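Local coordinates for prenyltransference for protein (Lavandula lanata, PDB 5HC8) that joins two dimethylallyl diphosphate units head to middle to make lavandulyl diphosphate, as a cis-prenyltransferase-like synthase, at residues I62-P67 with F136-A141; H15-I20 with N202-Q207. All coordinates share one frame; numbering follows the deposited sequence.

Interaction 1 of 2, residues I62-P67 with F136-A141; sequences IWALSP and FILAVA. With ISY (3-methylbut-3-enylsulfanyl(phosphonooxy)phosphinic acid), chain F; 61G (2-methylbuta-1,3-diene), chain D.
The carboxy ends of two neighbouring parallel strands, 59-65 and 135-140, meet here beside the substrate pocket, with I62 against I137 and L138, and W63 against A139. The axes of the strand pieces 62-65 and 136-140 come within 4.8 Å, their directions 26° apart. I62 is bonded through both its N-H and its C=O: N gives a hydrogen bond to I137 O at 2.9 Å, almost in line with the carbonyl, and O accepts from A139 N. A139 O then takes the N-H of A64, nearly straight at 177°. This alternation is the parallel ladder of the six-stranded sheet in the undecaprenyl diphosphate synthase family. I62, A64, L138 and F136 pack toward W45 and I49 of helix 34-54. I62 CD1 touches F136 CE1 at 3.7 Å, and A64 CB meets L138 CD1 at the same separation. Further on, L65 CB lies against V140 CG2.

W63 and A139 point to the other face of the sheet. With CG anti to the backbone N (chi1 -167°), W63 sets the CD1 edge of its ring 3.4 Å from A139 O, near the ring plane, where it also meets A139 CB. NE1 is hydrogen-bonded to Y142 O, which fixes the rotation of the indole. One ring face carries the prenyl tail of ISY, with CZ3 3.3 Å from ISY C10 and C14 offset toward the rim. An alanine in place of W63 would probably leave that tail without its flat wall and Y142 O without its indole donor. S66 CB also reaches C14, while A64 O lies 3.0 Å from CAB of the diene 61G.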
loop_
_atom_site.group_PDB
_atom_site.type_symbol
_atom_site.label_atom_id
_atom_site.label_comp_id
_atom_site.label_asym_id
_atom_site.label_seq_id
_atom_site.Cartn_x
_atom_site.Cartn_y
_atom_site.Cartn_z
ATOM N N ILE A 62 7.653 -3.388 -14.325
ATOM C CA ILE A 62 7.060 -4.718 -14.271
ATOM C C ILE A 62 7.693 -5.470 -13.110
ATOM O O ILE A 62 8.923 -5.592 -12.981
ATOM C CB ILE A 62 7.249 -5.525 -15.564
ATOM C CG1 ILE A 62 6.551 -4.828 -16.727
ATOM C CG2 ILE A 62 6.800 -6.964 -15.376
ATOM C CD1 ILE A 62 6.835 -5.464 -18.105
ATOM N N TRP A 63 6.861 -5.905 -12.182
ATOM C CA TRP A 63 7.364 -6.690 -11.025
ATOM C C TRP A 63 7.384 -8.144 -11.363
ATOM O O TRP A 63 6.336 -8.711 -11.701
ATOM C CB TRP A 63 6.453 -6.553 -9.831
ATOM C CG TRP A 63 6.994 -7.052 -8.518
ATOM C CD1 TRP A 63 8.307 -7.084 -8.064
ATOM C CD2 TRP A 63 6.202 -7.493 -7.425
ATOM N NE1 TRP A 63 8.331 -7.521 -6.761
ATOM C CE2 TRP A 63 7.056 -7.711 -6.332
ATOM C CE3 TRP A 63 4.831 -7.617 -7.227
ATOM C CZ2 TRP A 63 6.567 -8.174 -5.098
ATOM C CZ3 TRP A 63 4.395 -8.087 -6.040
ATOM C CH2 TRP A 63 5.244 -8.305 -4.988
ATOM N N ALA A 64 8.568 -8.765 -11.291
ATOM C CA ALA A 64 8.723 -10.172 -11.765
ATOM C C ALA A 64 9.044 -11.161 -10.628
ATOM O O ALA A 64 8.849 -12.363 -10.749
ATOM C CB ALA A 64 9.809 -10.257 -12.804
ATOM N N LEU A 65 9.581 -10.659 -9.517
ATOM C CA LEU A 65 10.025 -11.635 -8.534
ATOM C C LEU A 65 10.142 -10.929 -7.209
ATOM O O LEU A 65 10.829 -9.955 -7.123
ATOM C CB LEU A 65 11.340 -12.229 -8.971
ATOM C CG LEU A 65 11.731 -13.415 -8.088
ATOM C CD1 LEU A 65 11.042 -14.694 -8.526
ATOM C CD2 LEU A 65 13.241 -13.618 -8.127
ATOM N N SER A 66 9.405 -11.417 -6.234
ATOM C CA SER A 66 9.476 -10.987 -4.848
ATOM C C SER A 66 10.429 -11.828 -3.997
ATOM O O SER A 66 10.783 -12.949 -4.400
ATOM C CB SER A 66 8.072 -11.053 -4.177
ATOM O OG SER A 66 7.676 -12.385 -3.893
ATOM N N PRO A 67 10.791 -11.322 -2.793
ATOM C CA PRO A 67 11.613 -12.191 -1.913
ATOM C C PRO A 67 10.859 -13.447 -1.527
ATOM O O PRO A 67 11.442 -14.534 -1.501
ATOM C CB PRO A 67 11.852 -11.335 -0.675
ATOM C CG PRO A 67 11.795 -9.917 -1.223
ATOM C CD PRO A 67 10.672 -9.965 -2.255
ATOM N N PHE A 136 12.068 1.695 -18.489
ATOM C CA PHE A 136 11.498 0.403 -18.154
ATOM C C PHE A 136 12.263 -0.165 -16.974
ATOM O O PHE A 136 13.478 -0.385 -17.058
ATOM C CB PHE A 136 11.635 -0.553 -19.328
ATOM C CG PHE A 136 11.303 -1.980 -19.011
ATOM C CD1 PHE A 136 10.277 -2.328 -18.098
ATOM C CD2 PHE A 136 12.061 -3.021 -19.559
ATOM C CE1 PHE A 136 10.000 -3.660 -17.798
ATOM C CE2 PHE A 136 11.770 -4.368 -19.264
ATOM C CZ PHE A 136 10.731 -4.687 -18.396
ATOM N N ILE A 137 11.596 -0.325 -15.822
ATOM C CA ILE A 137 12.209 -0.970 -14.647
ATOM C C ILE A 137 11.670 -2.399 -14.518
ATOM O O ILE A 137 10.438 -2.632 -14.533
ATOM C CB ILE A 137 11.932 -0.205 -13.365
ATOM C CG1 ILE A 137 12.699 1.108 -13.403
ATOM C CG2 ILE A 137 12.375 -0.993 -12.100
ATOM C CD1 ILE A 137 12.309 2.112 -12.326
ATOM N N LEU A 138 12.592 -3.351 -14.436
ATOM C CA LEU A 138 12.269 -4.717 -14.076
ATOM C C LEU A 138 12.621 -4.827 -12.586
ATOM O O LEU A 138 13.754 -4.691 -12.212
ATOM C CB LEU A 138 13.026 -5.726 -14.922
ATOM C CG LEU A 138 12.718 -7.181 -14.584
ATOM C CD1 LEU A 138 11.298 -7.636 -14.888
ATOM C CD2 LEU A 138 13.715 -8.059 -15.291
ATOM N N ALA A 139 11.612 -5.037 -11.763
ATOM C CA ALA A 139 11.756 -5.244 -10.320
ATOM C C ALA A 139 11.828 -6.737 -10.023
ATOM O O ALA A 139 10.872 -7.477 -10.191
ATOM C CB ALA A 139 10.589 -4.570 -9.569
ATOM N N VAL A 140 12.996 -7.159 -9.560
ATOM C CA VAL A 140 13.339 -8.540 -9.391
ATOM C C VAL A 140 14.113 -8.737 -8.068
ATOM O O VAL A 140 15.036 -7.970 -7.727
ATOM C CB VAL A 140 14.037 -9.015 -10.692
ATOM C CG1 VAL A 140 15.351 -8.289 -10.882
ATOM C CG2 VAL A 140 14.119 -10.489 -10.754
ATOM N N ALA A 141 13.635 -9.703 -7.262
ATOM C CA ALA A 141 14.024 -9.828 -5.886
ATOM C C ALA A 141 13.785 -8.522 -5.172
ATOM O O ALA A 141 14.602 -8.085 -4.408
ATOM C CB ALA A 141 15.513 -10.260 -5.746
HETATM P P1 ISY F . 0.498 -13.850 -3.585
HETATM O O2 ISY F . 1.975 -13.634 -4.304
HETATM P P3 ISY F . 2.389 -13.884 -5.805
HETATM O O4 ISY F . -0.675 -13.732 -4.636
HETATM O O5 ISY F . 0.261 -12.911 -2.367
HETATM O O6 ISY F . 0.547 -15.277 -3.057
HETATM O O7 ISY F . 1.656 -15.045 -6.373
HETATM O O8 ISY F . 3.985 -13.904 -5.884
HETATM S S9 ISY F . 1.621 -12.185 -6.846
HETATM C C10 ISY F . 2.914 -11.005 -6.539
HETATM C C11 ISY F . 3.528 -10.876 -7.910
HETATM C C12 ISY F . 5.015 -10.938 -8.118
HETATM C C13 ISY F . 5.536 -10.787 -9.473
HETATM C C14 ISY F . 5.937 -11.344 -7.030
HETATM C CAC 61G D . 6.567 -14.540 -9.689
HETATM C CAE 61G D . 6.275 -14.742 -11.197
HETATM C CAB 61G D . 7.141 -14.302 -12.347
HETATM C CAD 61G D . 4.987 -15.235 -11.537
HETATM C CAA 61G D . 4.208 -15.597 -10.406
#

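Interaction 2 of 2, residues H15-I20 with N202-Q207; sequences HVAIII and NFFLWQ. With ISY (3-methylbut-3-enylsulfanyl(phosphonooxy)phosphinic acid), chain F.
Strand 15-19 runs past the irregular segment 202-207 without any backbone pairing, the nearest CA atoms being I19 and F203 at 8.1 Å and A17 and F204 at 9.5 Å. Side chains bridge the gap, and no hydrogen bond crosses it. The side chains of I19 and F203 lie alongside each other, pointing opposite ways. I19 CG1 lies 3.7 Å from F203 CD2, and CD1 of the same isoleucine sits almost as near. F203 CG is anti to the backbone N (chi1 -167°), which carries the ring toward the strand. Its edge meets the methyl of A17 in the ring plane, with A17 CB 3.8 Å from F203 CE2. The two phenylalanine rings also lie against each other, F204 CD2 standing 3.6 Å above one face of F203, toward the rim.

The strand is central in the parallel sheet, between 59-65 and 190-193. The loop that follows 190-193 thus folds back over it and over L191. H15 and F204 meet tip to tip, with H15 CE1 4.0 Å from F204 CE2. H15 NE2 is hydrogen-bonded to T61, which limits how the imidazole can turn. One face of F204 meets F203 CZ, and Q207 CG lies over the other.

At the pocket end, I19 CG2 turns away from F203 and lies 3.6 Å from ISY C11, and I20 O approaches the same carbon at 3.3 Å.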
loop_
_atom_site.group_PDB
_atom_site.type_symbol
_atom_site.label_atom_id
_atom_site.label_comp_id
_atom_site.label_asym_id
_atom_site.label_seq_id
_atom_site.Cartn_x
_atom_site.Cartn_y
_atom_site.Cartn_z
ATOM N N HIS A 15 4.071 7.237 -14.368
ATOM C CA HIS A 15 4.619 5.916 -13.960
ATOM C C HIS A 15 3.478 4.937 -13.879
ATOM O O HIS A 15 2.498 5.173 -13.128
ATOM C CB HIS A 15 5.323 6.073 -12.603
ATOM C CG HIS A 15 5.916 4.836 -12.024
ATOM N ND1 HIS A 15 6.541 4.841 -10.776
ATOM C CD2 HIS A 15 5.968 3.561 -12.467
ATOM C CE1 HIS A 15 6.958 3.612 -10.497
ATOM N NE2 HIS A 15 6.653 2.832 -11.521
ATOM N N VAL A 16 3.594 3.844 -14.653
ATOM C CA VAL A 16 2.644 2.707 -14.553
ATOM C C VAL A 16 3.396 1.485 -14.043
ATOM O O VAL A 16 4.497 1.189 -14.588
ATOM C CB VAL A 16 1.947 2.395 -15.931
ATOM C CG1 VAL A 16 1.011 1.158 -15.830
ATOM C CG2 VAL A 16 1.151 3.616 -16.378
ATOM N N ALA A 17 2.827 0.774 -13.046
ATOM C CA ALA A 17 3.433 -0.431 -12.543
ATOM C C ALA A 17 2.502 -1.570 -12.664
ATOM O O ALA A 17 1.319 -1.433 -12.419
ATOM C CB ALA A 17 3.878 -0.291 -11.063
ATOM N N ILE A 18 3.065 -2.736 -12.948
ATOM C CA ILE A 18 2.299 -3.935 -13.141
ATOM C C ILE A 18 2.712 -5.111 -12.273
ATOM O O ILE A 18 3.877 -5.478 -12.230
ATOM C CB ILE A 18 2.406 -4.424 -14.615
ATOM C CG1 ILE A 18 1.928 -3.312 -15.569
ATOM C CG2 ILE A 18 1.565 -5.662 -14.813
ATOM C CD1 ILE A 18 1.995 -3.666 -17.051
ATOM N N ILE A 19 1.753 -5.659 -11.550
ATOM C CA ILE A 19 1.924 -6.929 -10.826
ATOM C C ILE A 19 1.411 -8.088 -11.654
ATOM O O ILE A 19 0.217 -8.227 -11.879
ATOM C CB ILE A 19 1.183 -6.878 -9.460
ATOM C CG1 ILE A 19 1.745 -5.765 -8.582
ATOM C CG2 ILE A 19 1.228 -8.189 -8.709
ATOM C CD1 ILE A 19 1.029 -5.612 -7.260
ATOM N N ILE A 20 2.325 -8.961 -12.085
ATOM C CA ILE A 20 1.989 -10.137 -12.881
ATOM C C ILE A 20 1.624 -11.288 -11.973
ATOM O O ILE A 20 2.211 -11.485 -10.887
ATOM C CB ILE A 20 3.159 -10.502 -13.898
ATOM C CG1 ILE A 20 4.420 -10.928 -13.180
ATOM C CG2 ILE A 20 3.510 -9.288 -14.789
ATOM C CD1 ILE A 20 5.615 -11.102 -14.083
ATOM N N ASN A 202 3.511 -7.494 -1.044
ATOM C CA ASN A 202 4.802 -6.954 -0.661
ATOM C C ASN A 202 5.541 -6.365 -1.864
ATOM O O ASN A 202 6.790 -6.378 -1.971
ATOM C CB ASN A 202 5.625 -7.927 0.222
ATOM C CG ASN A 202 6.866 -7.286 0.760
ATOM O OD1 ASN A 202 6.848 -6.145 1.202
ATOM N ND2 ASN A 202 7.976 -7.990 0.665
ATOM N N PHE A 203 4.748 -5.815 -2.801
ATOM C CA PHE A 203 5.318 -4.876 -3.772
ATOM C C PHE A 203 5.628 -3.533 -3.096
ATOM O O PHE A 203 5.776 -3.426 -1.852
ATOM C CB PHE A 203 4.370 -4.770 -4.994
ATOM C CG PHE A 203 4.924 -4.079 -6.229
ATOM C CD1 PHE A 203 6.246 -4.227 -6.685
ATOM C CD2 PHE A 203 4.041 -3.347 -7.024
ATOM C CE1 PHE A 203 6.714 -3.586 -7.796
ATOM C CE2 PHE A 203 4.499 -2.697 -8.187
ATOM C CZ PHE A 203 5.833 -2.844 -8.601
ATOM N N PHE A 204 5.766 -2.470 -3.905
ATOM C CA PHE A 204 5.863 -1.148 -3.336
ATOM C C PHE A 204 4.892 -0.902 -2.209
ATOM O O PHE A 204 3.683 -1.236 -2.270
ATOM C CB PHE A 204 5.538 -0.039 -4.415
ATOM C CG PHE A 204 6.468 0.064 -5.589
ATOM C CD1 PHE A 204 7.832 -0.070 -5.481
ATOM C CD2 PHE A 204 5.952 0.370 -6.854
ATOM C CE1 PHE A 204 8.642 0.017 -6.582
ATOM C CE2 PHE A 204 6.783 0.501 -7.989
ATOM C CZ PHE A 204 8.153 0.346 -7.855
ATOM N N LEU A 205 5.361 -0.194 -1.192
ATOM C CA LEU A 205 4.528 0.227 -0.099
ATOM C C LEU A 205 4.706 1.736 0.038
ATOM O O LEU A 205 3.750 2.457 -0.131
ATOM C CB LEU A 205 4.912 -0.501 1.227
ATOM C CG LEU A 205 4.713 -2.039 1.143
ATOM C CD1 LEU A 205 5.240 -2.661 2.454
ATOM C CD2 LEU A 205 3.300 -2.430 0.930
ATOM N N TRP A 206 5.928 2.227 0.369
ATOM C CA TRP A 206 6.184 3.651 0.450
ATOM C C TRP A 206 5.662 4.393 -0.809
ATOM O O TRP A 206 5.135 5.523 -0.701
ATOM C CB TRP A 206 7.671 3.919 0.589
ATOM C CG TRP A 206 8.039 5.357 0.439
ATOM C CD1 TRP A 206 8.202 6.053 -0.721
ATOM C CD2 TRP A 206 8.209 6.301 1.517
ATOM N NE1 TRP A 206 8.502 7.368 -0.431
ATOM C CE2 TRP A 206 8.501 7.548 0.937
ATOM C CE3 TRP A 206 8.202 6.196 2.902
ATOM C CZ2 TRP A 206 8.771 8.675 1.719
ATOM C CZ3 TRP A 206 8.359 7.309 3.658
ATOM C CH2 TRP A 206 8.718 8.534 3.071
ATOM N N GLN A 207 5.863 3.744 -1.934
ATOM C CA GLN A 207 5.559 4.321 -3.232
ATOM C C GLN A 207 4.099 4.549 -3.543
ATOM O O GLN A 207 3.827 5.251 -4.534
ATOM C CB GLN A 207 6.293 3.593 -4.375
ATOM C CG GLN A 207 7.815 3.671 -4.319
ATOM C CD GLN A 207 8.526 2.670 -3.386
ATOM O OE1 GLN A 207 7.879 1.922 -2.603
ATOM N NE2 GLN A 207 9.866 2.647 -3.463
HETATM P P1 ISY F . 0.498 -13.850 -3.585
HETATM O O2 ISY F . 1.975 -13.634 -4.304
HETATM P P3 ISY F . 2.389 -13.884 -5.805
HETATM O O4 ISY F . -0.675 -13.732 -4.636
HETATM O O5 ISY F . 0.261 -12.911 -2.367
HETATM O O6 ISY F . 0.547 -15.277 -3.057
HETATM O O7 ISY F . 1.656 -15.045 -6.373
HETATM O O8 ISY F . 3.985 -13.904 -5.884
HETATM S S9 ISY F . 1.621 -12.185 -6.846
HETATM C C10 ISY F . 2.914 -11.005 -6.539
HETATM C C11 ISY F . 3.528 -10.876 -7.910
HETATM C C12 ISY F . 5.015 -10.938 -8.118
HETATM C C13 ISY F . 5.536 -10.787 -9.473
HETATM C C14 ISY F . 5.937 -11.344 -7.030
#

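The centres of interactions 1 and 2 lie about 9 Å apart, and both contacts reach one sheet, where strands 15-19 and 59-65 are neighbours. W63 N and I18 O, 3.0 Å apart, probably form a hydrogen bond between these strands. The indole of W63 is stacked with the ring of F203, with W63 CD2 3.3 Å from F203 CD1, so the loop 202-207 reaches interaction 1 as well as its own strand. Both contacts line the ISY pocket, W63, A64 and S66 from interaction 1 and I19 and I20 from interaction 2. The diphosphate end of ISY is bound by other residues, among them R193, R199 and S201.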